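Hemin degrading factor (Pseudomonas aeruginosa, PDB 4MF9) binds heme, probably traffics it within the bacterium and acts as a heme-degrading enzyme. Local coordinates at residues A[206-211]-A[309-314]. Residues are numbered along the deposited sequence; the frame is centred on the assembly and turned at random.
With HEM (protoporphyrin IX containing Fe), chain C.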
loop_
_atom_site.group_PDB
_atom_site.type_symbol
_atom_site.label_atom_id
_atom_site.label_comp_id
_atom_site.label_asym_id
_atom_site.label_seq_id
_atom_site.Cartn_x
_atom_site.Cartn_y
_atom_site.Cartn_z
ATOM N N GLU A 206 -12.883 -26.832 4.467
ATOM C CA GLU A 206 -11.938 -27.886 4.751
ATOM C C GLU A 206 -10.503 -27.448 4.571
ATOM O O GLU A 206 -9.706 -27.583 5.462
ATOM C CB GLU A 206 -12.246 -29.115 3.894
ATOM C CG GLU A 206 -11.345 -30.270 4.225
ATOM C CD GLU A 206 -11.750 -31.606 3.575
ATOM O OE1 GLU A 206 -12.821 -31.725 2.957
ATOM O OE2 GLU A 206 -10.943 -32.489 3.718
ATOM N N GLY A 207 -10.235 -26.799 3.449
ATOM C CA GLY A 207 -8.930 -26.222 3.184
ATOM C C GLY A 207 -8.547 -25.140 4.181
ATOM O O GLY A 207 -7.373 -25.029 4.562
ATOM N N TRP A 208 -9.530 -24.342 4.601
ATOM C CA TRP A 208 -9.302 -23.276 5.584
ATOM C C TRP A 208 -8.780 -23.859 6.893
ATOM O O TRP A 208 -7.766 -23.405 7.426
ATOM C CB TRP A 208 -10.598 -22.496 5.850
ATOM C CG TRP A 208 -10.403 -21.202 6.637
ATOM C CD1 TRP A 208 -9.829 -21.059 7.874
ATOM C CD2 TRP A 208 -10.815 -19.889 6.235
ATOM N NE1 TRP A 208 -9.848 -19.736 8.256
ATOM C CE2 TRP A 208 -10.445 -18.998 7.264
ATOM C CE3 TRP A 208 -11.458 -19.382 5.102
ATOM C CZ2 TRP A 208 -10.709 -17.625 7.195
ATOM C CZ3 TRP A 208 -11.717 -18.022 5.035
ATOM C CH2 TRP A 208 -11.343 -17.158 6.074
ATOM N N ALA A 209 -9.459 -24.868 7.388
ATOM C CA ALA A 209 -9.094 -25.571 8.598
ATOM C C ALA A 209 -7.674 -26.193 8.470
ATOM O O ALA A 209 -6.980 -26.310 9.420
ATOM C CB ALA A 209 -10.131 -26.637 8.877
ATOM N N ALA A 210 -7.289 -26.545 7.266
ATOM C CA ALA A 210 -6.007 -27.171 6.963
ATOM C C ALA A 210 -4.827 -26.205 6.697
ATOM O O ALA A 210 -3.689 -26.594 6.616
ATOM C CB ALA A 210 -6.201 -28.154 5.827
ATOM N N LEU A 211 -5.088 -24.911 6.702
ATOM C CA LEU A 211 -4.071 -23.925 6.389
ATOM C C LEU A 211 -2.875 -24.045 7.237
ATOM O O LEU A 211 -2.992 -24.223 8.387
ATOM C CB LEU A 211 -4.655 -22.548 6.572
ATOM C CG LEU A 211 -5.165 -22.076 5.249
ATOM C CD1 LEU A 211 -6.163 -20.953 5.402
ATOM C CD2 LEU A 211 -3.969 -21.675 4.403
ATOM N N TRP A 309 -14.015 -7.142 8.880
ATOM C CA TRP A 309 -14.066 -8.533 9.332
ATOM C C TRP A 309 -12.977 -8.851 10.337
ATOM O O TRP A 309 -11.825 -8.417 10.179
ATOM C CB TRP A 309 -13.874 -9.464 8.132
ATOM C CG TRP A 309 -15.024 -9.494 7.204
ATOM C CD1 TRP A 309 -15.282 -8.623 6.183
ATOM C CD2 TRP A 309 -16.073 -10.460 7.190
ATOM N NE1 TRP A 309 -16.440 -8.983 5.542
ATOM C CE2 TRP A 309 -16.943 -10.113 6.139
ATOM C CE3 TRP A 309 -16.365 -11.588 7.969
ATOM C CZ2 TRP A 309 -18.090 -10.854 5.849
ATOM C CZ3 TRP A 309 -17.494 -12.323 7.674
ATOM C CH2 TRP A 309 -18.347 -11.956 6.625
ATOM N N ARG A 310 -13.337 -9.609 11.353
ATOM C CA ARG A 310 -12.397 -10.298 12.174
ATOM C C ARG A 310 -12.126 -11.681 11.528
ATOM O O ARG A 310 -13.016 -12.382 11.268
ATOM C CB ARG A 310 -12.887 -10.487 13.602
ATOM C CG ARG A 310 -12.095 -11.405 14.476
ATOM C CD ARG A 310 -12.474 -11.344 15.976
ATOM N NE ARG A 310 -13.907 -11.391 16.197
ATOM C CZ ARG A 310 -14.594 -10.550 16.954
ATOM N NH1 ARG A 310 -13.992 -9.564 17.600
ATOM N NH2 ARG A 310 -15.883 -10.716 17.094
ATOM N N VAL A 311 -10.878 -12.024 11.316
ATOM C CA VAL A 311 -10.568 -13.265 10.594
ATOM C C VAL A 311 -9.574 -14.092 11.389
ATOM O O VAL A 311 -8.634 -13.534 11.962
ATOM C CB VAL A 311 -9.957 -12.964 9.208
ATOM C CG1 VAL A 311 -9.727 -14.263 8.405
ATOM C CG2 VAL A 311 -10.850 -12.015 8.426
ATOM N N ARG A 312 -9.771 -15.403 11.414
ATOM C CA ARG A 312 -8.885 -16.305 12.079
ATOM C C ARG A 312 -8.417 -17.404 11.106
ATOM O O ARG A 312 -9.217 -18.078 10.517
ATOM C CB ARG A 312 -9.473 -16.900 13.364
ATOM C CG ARG A 312 -10.421 -16.028 14.157
ATOM C CD ARG A 312 -11.019 -16.759 15.358
ATOM N NE ARG A 312 -11.808 -15.874 16.151
ATOM C CZ ARG A 312 -13.079 -15.638 15.947
ATOM N NH1 ARG A 312 -13.715 -16.261 14.995
ATOM N NH2 ARG A 312 -13.697 -14.761 16.694
ATOM N N LYS A 313 -7.130 -17.544 10.955
ATOM C CA LYS A 313 -6.555 -18.519 10.064
ATOM C C LYS A 313 -5.565 -19.439 10.811
ATOM O O LYS A 313 -4.721 -18.984 11.491
ATOM C CB LYS A 313 -5.844 -17.836 8.890
ATOM C CG LYS A 313 -6.547 -16.689 8.221
ATOM C CD LYS A 313 -5.881 -16.273 6.918
ATOM C CE LYS A 313 -5.162 -14.948 7.080
ATOM N NZ LYS A 313 -5.984 -13.738 6.915
ATOM N N PRO A 314 -5.715 -20.741 10.669
ATOM C CA PRO A 314 -4.774 -21.690 11.240
ATOM C C PRO A 314 -3.439 -21.556 10.513
ATOM O O PRO A 314 -3.412 -21.098 9.433
ATOM C CB PRO A 314 -5.358 -23.059 10.902
ATOM C CG PRO A 314 -6.566 -22.836 10.194
ATOM C CD PRO A 314 -6.712 -21.409 9.846
HETATM C CHA HEM C . 1.668 -11.624 6.549
HETATM C CHB HEM C . 6.167 -11.694 8.027
HETATM C CHC HEM C . 7.590 -12.382 3.486
HETATM C CHD HEM C . 3.206 -11.124 2.032
HETATM C C1A HEM C . 2.773 -11.670 7.351
HETATM C C2A HEM C . 2.765 -11.708 8.774
HETATM C C3A HEM C . 4.015 -11.750 9.169
HETATM C C4A HEM C . 4.797 -11.687 8.016
HETATM C CMA HEM C . 4.475 -11.781 10.599
HETATM C CAA HEM C . 1.597 -11.743 9.694
HETATM C CBA HEM C . 1.604 -12.832 10.797
HETATM C CGA HEM C . 1.350 -14.136 10.133
HETATM O O1A HEM C . 2.018 -15.130 10.402
HETATM O O2A HEM C . 0.470 -14.171 9.316
HETATM C C1B HEM C . 6.896 -11.911 6.865
HETATM C C2B HEM C . 8.286 -12.076 6.957
HETATM C C3B HEM C . 8.736 -12.284 5.712
HETATM C C4B HEM C . 7.545 -12.227 4.835
HETATM C CMB HEM C . 9.093 -12.067 8.221
HETATM C CAB HEM C . 10.179 -12.525 5.410
HETATM C CBB HEM C . 10.783 -12.217 4.304
HETATM C C1C HEM C . 6.547 -12.123 2.678
HETATM C C2C HEM C . 6.558 -12.246 1.304
HETATM C C3C HEM C . 5.317 -11.896 0.868
HETATM C C4C HEM C . 4.522 -11.541 1.995
HETATM C CMC HEM C . 7.712 -12.704 0.464
HETATM C CAC HEM C . 4.895 -11.874 -0.512
HETATM C CBC HEM C . 3.751 -11.311 -0.764
HETATM C C1D HEM C . 2.387 -11.178 3.167
HETATM C C2D HEM C . 0.905 -10.982 3.159
HETATM C C3D HEM C . 0.508 -11.141 4.418
HETATM C C4D HEM C . 1.725 -11.418 5.188
HETATM C CMD HEM C . -0.027 -10.677 2.007
HETATM C CAD HEM C . -0.907 -11.033 4.924
HETATM C CBD HEM C . -1.454 -12.440 5.164
HETATM C CGD HEM C . -2.929 -12.644 5.336
HETATM O O1D HEM C . -3.255 -13.285 6.313
HETATM O O2D HEM C . -3.777 -12.249 4.551
HETATM N NA HEM C . 4.039 -11.648 6.900
HETATM N NB HEM C . 6.474 -12.012 5.596
HETATM N NC HEM C . 5.332 -11.714 3.046
HETATM N ND HEM C . 2.804 -11.423 4.400
HETATM FE FE HEM C . 4.531 -11.747 4.941
#
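V311 meets the indole of W208 at its edge: CG1 lies near the ring plane, 3.7 Å from CZ2, and the two side chains cross at about a right angle. A short, beta-branched residue suits this place, giving the broad ring a methyl at its rim while the strand stays extended. R312 takes part through its backbone. Its carbonyl O accepts the indole N-H, with NE1 2.9 Å away and an N-H...O angle of 157°; the donor lies in the carbonyl plane and the oxygen almost in the ring plane, which helps set the turn of the buried indole and satisfies its one polar atom. In W208, CG stands anti to the backbone N (chi1 -168°), and the indole extends from there to the strand. The R312 guanidinium is instead paired with E241 and E355. K313 passes the ring with its backbone, CA 3.9 Å from W208 NE1. Its amine forms a salt bridge with E324, and this heme-binding side chain also ends beside a propionate, where the fine geometry is doubtful. P314 makes the largest contribution. Its ring crosses the indole, CD 3.7 Å from W208 CD1, while CG lies 3.1 Å from the W208 backbone O and L211 CB packs 4.0 Å from CD. Compact and apolar, proline fits against the backbone around W208 and A209, where the carbonyl of W208 also accepts the N-H of L211. The end of helix 201-210 thus sits by the end of strand 307-313, which runs between strands 320-326 and 240-243, while L232 of helix 228-235 touches both W208 and V311.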